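Local coordinates for Serine/threonine protein phosphatase Stp1 (Streptococcus agalactiae, PDB 2PK0) that removes phosphate from phosphoserine and phosphothreonine side chains of proteins, as a bacterial PP2C-family phosphatase that binds magnesium ions and probably acts in signalling, at residues Phe24-Ile38 against Val57-Ser70. Numbering follows the deposited sequence.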
loop_
_atom_site.group_PDB
_atom_site.type_symbol
_atom_site.label_atom_id
_atom_site.label_comp_id
_atom_site.label_asym_id
_atom_site.label_seq_id
_atom_site.Cartn_x
_atom_site.Cartn_y
_atom_site.Cartn_z
ATOM N N PHE A 24 6.768 0.352 -6.451
ATOM C CA PHE A 24 7.570 -0.834 -6.091
ATOM C C PHE A 24 6.852 -1.729 -5.074
ATOM O O PHE A 24 6.200 -1.230 -4.171
ATOM C CB PHE A 24 8.956 -0.437 -5.557
ATOM C CG PHE A 24 10.048 -1.444 -5.877
ATOM C CD1 PHE A 24 10.571 -1.544 -7.162
ATOM C CD2 PHE A 24 10.553 -2.280 -4.900
ATOM C CE1 PHE A 24 11.581 -2.472 -7.463
ATOM C CE2 PHE A 24 11.554 -3.200 -5.188
ATOM C CZ PHE A 24 12.069 -3.298 -6.471
ATOM N N ILE A 25 6.967 -3.044 -5.232
ATOM C CA ILE A 25 6.373 -4.006 -4.284
ATOM C C ILE A 25 7.278 -5.238 -4.034
ATOM O O ILE A 25 7.950 -5.730 -4.961
ATOM C CB ILE A 25 4.968 -4.443 -4.744
ATOM C CG1 ILE A 25 4.136 -4.985 -3.579
ATOM C CG2 ILE A 25 5.036 -5.446 -5.869
ATOM C CD1 ILE A 25 2.747 -5.433 -4.013
ATOM N N ASN A 26 7.328 -5.696 -2.778
ATOM C CA ASN A 26 8.098 -6.867 -2.415
ATOM C C ASN A 26 7.628 -7.452 -1.078
ATOM O O ASN A 26 6.921 -6.793 -0.303
ATOM C CB ASN A 26 9.589 -6.544 -2.357
ATOM C CG ASN A 26 10.468 -7.698 -2.843
ATOM O OD1 ASN A 26 10.021 -8.838 -2.931
ATOM N ND2 ASN A 26 11.730 -7.399 -3.150
ATOM N N GLN A 27 8.007 -8.703 -0.822
ATOM C CA GLN A 27 7.753 -9.331 0.456
ATOM C C GLN A 27 9.066 -9.784 1.088
ATOM O O GLN A 27 10.073 -9.926 0.400
ATOM C CB GLN A 27 6.777 -10.492 0.319
ATOM C CG GLN A 27 7.306 -11.672 -0.467
ATOM C CD GLN A 27 6.267 -12.797 -0.600
ATOM O OE1 GLN A 27 5.732 -13.280 0.395
ATOM N NE2 GLN A 27 5.983 -13.206 -1.832
ATOM N N PHE A 28 9.065 -9.953 2.406
ATOM C CA PHE A 28 10.272 -10.262 3.156
ATOM C C PHE A 28 9.830 -11.148 4.292
ATOM O O PHE A 28 8.653 -11.265 4.549
ATOM C CB PHE A 28 10.947 -8.973 3.712
ATOM C CG PHE A 28 11.238 -7.945 2.657
ATOM C CD1 PHE A 28 10.324 -6.910 2.388
ATOM C CD2 PHE A 28 12.385 -8.045 1.877
ATOM C CE1 PHE A 28 10.566 -6.002 1.373
ATOM C CE2 PHE A 28 12.645 -7.136 0.875
ATOM C CZ PHE A 28 11.738 -6.108 0.619
ATOM N N GLU A 29 10.781 -11.764 4.983
ATOM C CA GLU A 29 10.477 -12.579 6.151
ATOM C C GLU A 29 11.598 -12.433 7.186
ATOM O O GLU A 29 12.774 -12.580 6.856
ATOM C CB GLU A 29 10.304 -14.037 5.733
ATOM C CG GLU A 29 9.989 -14.963 6.873
ATOM C CD GLU A 29 9.479 -16.323 6.411
ATOM O OE1 GLU A 29 8.475 -16.366 5.652
ATOM O OE2 GLU A 29 10.075 -17.345 6.826
ATOM N N ASN A 30 11.245 -12.138 8.437
ATOM C CA ASN A 30 12.253 -11.955 9.480
ATOM C C ASN A 30 12.730 -13.281 10.067
ATOM O O ASN A 30 12.229 -14.329 9.646
ATOM C CB ASN A 30 11.788 -10.939 10.534
ATOM C CG ASN A 30 10.936 -11.534 11.625
ATOM O OD1 ASN A 30 10.314 -12.581 11.454
ATOM N ND2 ASN A 30 10.893 -10.853 12.768
ATOM N N LYS A 31 13.667 -13.253 11.027
ATOM C CA LYS A 31 14.243 -14.497 11.583
ATOM C C LYS A 31 13.258 -15.336 12.395
ATOM O O LYS A 31 13.516 -16.502 12.680
ATOM C CB LYS A 31 15.472 -14.221 12.461
ATOM C CG LYS A 31 16.679 -13.710 11.734
ATOM C CD LYS A 31 17.790 -13.346 12.696
ATOM C CE LYS A 31 18.999 -12.837 11.921
ATOM N NZ LYS A 31 20.192 -12.706 12.780
ATOM N N ALA A 32 12.142 -14.741 12.790
ATOM C CA ALA A 32 11.135 -15.500 13.503
ATOM C C ALA A 32 10.006 -15.991 12.569
ATOM O O ALA A 32 9.013 -16.524 13.022
ATOM C CB ALA A 32 10.593 -14.693 14.656
ATOM N N GLY A 33 10.174 -15.820 11.265
ATOM C CA GLY A 33 9.210 -16.322 10.311
ATOM C C GLY A 33 8.099 -15.343 9.969
ATOM O O GLY A 33 7.175 -15.686 9.235
ATOM N N VAL A 34 8.176 -14.121 10.481
ATOM C CA VAL A 34 7.082 -13.176 10.281
ATOM C C VAL A 34 7.187 -12.490 8.926
ATOM O O VAL A 34 8.147 -11.752 8.704
ATOM C CB VAL A 34 7.036 -12.116 11.403
ATOM C CG1 VAL A 34 5.775 -11.281 11.300
ATOM C CG2 VAL A 34 7.125 -12.802 12.746
ATOM N N PRO A 35 6.194 -12.711 8.032
ATOM C CA PRO A 35 6.228 -12.095 6.718
ATOM C C PRO A 35 5.911 -10.611 6.784
ATOM O O PRO A 35 5.123 -10.194 7.628
ATOM C CB PRO A 35 5.119 -12.814 5.930
ATOM C CG PRO A 35 4.379 -13.643 6.877
ATOM C CD PRO A 35 4.968 -13.501 8.249
ATOM N N LEU A 36 6.521 -9.829 5.891
ATOM C CA LEU A 36 6.200 -8.428 5.743
ATOM C C LEU A 36 6.069 -8.107 4.262
ATOM O O LEU A 36 6.881 -8.535 3.453
ATOM C CB LEU A 36 7.299 -7.574 6.373
ATOM C CG LEU A 36 7.167 -6.052 6.307
ATOM C CD1 LEU A 36 6.255 -5.506 7.402
ATOM C CD2 LEU A 36 8.526 -5.433 6.413
ATOM N N ILE A 37 5.040 -7.347 3.915
ATOM C CA ILE A 37 4.768 -6.955 2.546
ATOM C C ILE A 37 4.846 -5.456 2.528
ATOM O O ILE A 37 4.221 -4.795 3.355
ATOM C CB ILE A 37 3.355 -7.342 2.153
ATOM C CG1 ILE A 37 3.217 -8.860 2.086
ATOM C CG2 ILE A 37 2.972 -6.713 0.834
ATOM C CD1 ILE A 37 1.810 -9.317 2.146
ATOM N N ILE A 38 5.658 -4.916 1.620
ATOM C CA ILE A 38 5.807 -3.490 1.478
ATOM C C ILE A 38 5.470 -3.040 0.064
ATOM O O ILE A 38 6.100 -3.466 -0.889
ATOM C CB ILE A 38 7.229 -3.035 1.819
ATOM C CG1 ILE A 38 7.751 -3.765 3.045
ATOM C CG2 ILE A 38 7.252 -1.538 2.098
ATOM C CD1 ILE A 38 9.092 -3.241 3.495
ATOM N N VAL A 57 11.275 0.353 0.056
ATOM C CA VAL A 57 10.999 -1.080 0.072
ATOM C C VAL A 57 12.246 -1.953 0.306
ATOM O O VAL A 57 12.219 -2.829 1.156
ATOM C CB VAL A 57 10.233 -1.529 -1.234
ATOM C CG1 VAL A 57 10.130 -3.052 -1.340
ATOM C CG2 VAL A 57 8.836 -0.885 -1.306
ATOM N N THR A 58 13.335 -1.693 -0.418
ATOM C CA THR A 58 14.570 -2.479 -0.258
ATOM C C THR A 58 15.235 -2.271 1.121
ATOM O O THR A 58 15.508 -3.242 1.791
ATOM C CB THR A 58 15.586 -2.258 -1.431
ATOM O OG1 THR A 58 14.923 -2.456 -2.681
ATOM C CG2 THR A 58 16.761 -3.231 -1.375
ATOM N N ASP A 59 15.430 -1.020 1.546
ATOM C CA ASP A 59 16.032 -0.691 2.855
ATOM C C ASP A 59 15.274 -1.232 4.072
ATOM O O ASP A 59 15.881 -1.828 4.977
ATOM C CB ASP A 59 16.194 0.823 3.034
ATOM C CG ASP A 59 17.317 1.409 2.186
ATOM O OD1 ASP A 59 18.017 0.649 1.474
ATOM O OD2 ASP A 59 17.496 2.650 2.238
ATOM N N LEU A 60 13.963 -1.001 4.093
ATOM C CA LEU A 60 13.120 -1.467 5.180
ATOM C C LEU A 60 13.117 -2.976 5.264
ATOM O O LEU A 60 13.253 -3.532 6.349
ATOM C CB LEU A 60 11.683 -0.988 5.001
ATOM C CG LEU A 60 11.202 0.183 5.860
ATOM C CD1 LEU A 60 11.970 1.450 5.572
ATOM C CD2 LEU A 60 9.746 0.383 5.568
ATOM N N GLY A 61 12.983 -3.625 4.107
ATOM C CA GLY A 61 12.833 -5.063 4.041
ATOM C C GLY A 61 14.106 -5.808 4.336
ATOM O O GLY A 61 14.099 -6.896 4.934
ATOM N N SER A 62 15.211 -5.200 3.929
ATOM C CA SER A 62 16.517 -5.713 4.255
ATOM C C SER A 62 16.818 -5.535 5.729
ATOM O O SER A 62 17.546 -6.332 6.293
ATOM C CB SER A 62 17.576 -5.047 3.394
ATOM O OG SER A 62 18.692 -4.682 4.155
ATOM N N ASP A 63 16.254 -4.513 6.366
ATOM C CA ASP A 63 16.480 -4.339 7.786
ATOM C C ASP A 63 15.570 -5.302 8.518
ATOM O O ASP A 63 15.985 -5.926 9.491
ATOM C CB ASP A 63 16.262 -2.886 8.232
ATOM C CG ASP A 63 16.521 -2.682 9.734
ATOM O OD1 ASP A 63 17.543 -3.192 10.249
ATOM O OD2 ASP A 63 15.705 -2.016 10.411
ATOM N N TRP A 64 14.351 -5.458 7.997
ATOM C CA TRP A 64 13.341 -6.396 8.520
ATOM C C TRP A 64 13.836 -7.830 8.555
ATOM O O TRP A 64 13.529 -8.574 9.473
ATOM C CB TRP A 64 12.046 -6.353 7.687
ATOM C CG TRP A 64 10.981 -7.364 8.129
ATOM C CD1 TRP A 64 10.758 -8.604 7.609
ATOM C CD2 TRP A 64 10.022 -7.198 9.180
ATOM N NE1 TRP A 64 9.727 -9.221 8.261
ATOM C CE2 TRP A 64 9.252 -8.382 9.230
ATOM C CE3 TRP A 64 9.730 -6.157 10.080
ATOM C CZ2 TRP A 64 8.209 -8.558 10.139
ATOM C CZ3 TRP A 64 8.699 -6.328 10.976
ATOM C CH2 TRP A 64 7.946 -7.528 11.001
ATOM N N ALA A 65 14.605 -8.216 7.550
ATOM C CA ALA A 65 15.070 -9.587 7.430
ATOM C C ALA A 65 16.018 -9.948 8.557
ATOM O O ALA A 65 16.170 -11.121 8.890
ATOM C CB ALA A 65 15.756 -9.781 6.084
ATOM N N GLU A 66 16.645 -8.936 9.152
ATOM C CA GLU A 66 17.613 -9.171 10.202
ATOM C C GLU A 66 16.975 -9.183 11.583
ATOM O O GLU A 66 17.603 -9.593 12.554
ATOM C CB GLU A 66 18.755 -8.157 10.119
ATOM C CG GLU A 66 19.583 -8.247 8.823
ATOM C CD GLU A 66 20.398 -9.544 8.696
ATOM O OE1 GLU A 66 20.793 -10.120 9.735
ATOM O OE2 GLU A 66 20.653 -9.985 7.553
ATOM N N THR A 67 15.715 -8.773 11.668
ATOM C CA THR A 67 15.060 -8.695 12.957
ATOM C C THR A 67 14.580 -10.021 13.486
ATOM O O THR A 67 14.539 -11.018 12.773
ATOM C CB THR A 67 13.857 -7.766 12.950
ATOM O OG1 THR A 67 12.723 -8.447 12.405
ATOM C CG2 THR A 67 14.146 -6.487 12.187
ATOM N N ASP A 68 14.137 -9.970 14.733
ATOM C CA ASP A 68 13.961 -11.123 15.606
ATOM C C ASP A 68 12.533 -11.287 16.111
ATOM O O ASP A 68 12.164 -12.350 16.595
ATOM C CB ASP A 68 14.799 -10.869 16.849
ATOM C CG ASP A 68 15.294 -12.097 17.453
ATOM O OD1 ASP A 68 15.224 -13.131 16.765
ATOM O OD2 ASP A 68 15.759 -12.021 18.603
ATOM N N PHE A 69 11.747 -10.220 16.032
ATOM C CA PHE A 69 10.504 -10.164 16.779
ATOM C C PHE A 69 9.306 -10.933 16.261
ATOM O O PHE A 69 9.207 -11.264 15.083
ATOM C CB PHE A 69 10.086 -8.736 17.143
ATOM C CG PHE A 69 10.725 -7.640 16.328
ATOM C CD1 PHE A 69 10.270 -7.336 15.061
ATOM C CD2 PHE A 69 11.718 -6.844 16.887
ATOM C CE1 PHE A 69 10.830 -6.304 14.357
ATOM C CE2 PHE A 69 12.268 -5.823 16.190
ATOM C CZ PHE A 69 11.819 -5.543 14.927
ATOM N N SER A 70 8.392 -11.217 17.180
ATOM C CA SER A 70 7.238 -12.037 16.876
ATOM C C SER A 70 5.978 -11.467 17.493
ATOM O O SER A 70 4.915 -12.063 17.372
ATOM C CB SER A 70 7.458 -13.452 17.393
ATOM O OG SER A 70 7.789 -13.416 18.762
#
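Polar contacts between Asn30 and the chain from Thr67 to Phe69 fasten the turn of the 24-38 hairpin to the chain that follows helix 57-64. Asn30 ND2 donates to Thr67 OG1 (3.0 Å) and to Phe69 O (2.9 Å); both acceptors lie close to the amide plane, and the second bond meets a carbonyl lone pair. Asn30 OD1 faces back into the hairpin and accepts from Val34 N, so both ends of the amide are held and its rotation is fixed. A chi1 of 85°, with CG between the backbone N and carbonyl carbon, turns the amide this way. Thr67 OG1 in turn donates to Trp64 O, while Lys31 N bonds Thr67 O at 3.0 Å. Lys31 extends past Glu66, but with Lys31 NZ 4.0 Å from Glu66 OE1 the pair falls short of a salt bridge.

Trp64 provides the aromatic part. Trp64 NE1 donates to Val34 O, which lies in the ring plane (3.0 Å) and is an acceptor shared with Asn30 N. Leu36 CB and Asn30 CB make CH-pi contacts with opposite faces of the five-membered ring, sandwiching the indole. Phe28 lies flat over Gly61, whose CA sits 3.4 Å from the Phe28 ring centroid and 6° off its normal; with no side chain at Gly61, ring and helix backbone meet directly.

Apolar packing continues along the helix: Val57 CG1 touches the edge of the Phe24 ring, Val57 CG2 meets Ile38 CG2, and Ile38 CD1 abuts Leu60 CB at 3.7 Å.

The helix segment runs nearly antiparallel to strand 35-38 (173°), covering one face of a PP2C beta-sandwich sheet. Ile25 and Ile37 face strand 238-245 of the other sheet, whereas Trp64 and Phe69 pack on helix 72-96, both against Trp78 and Ile75.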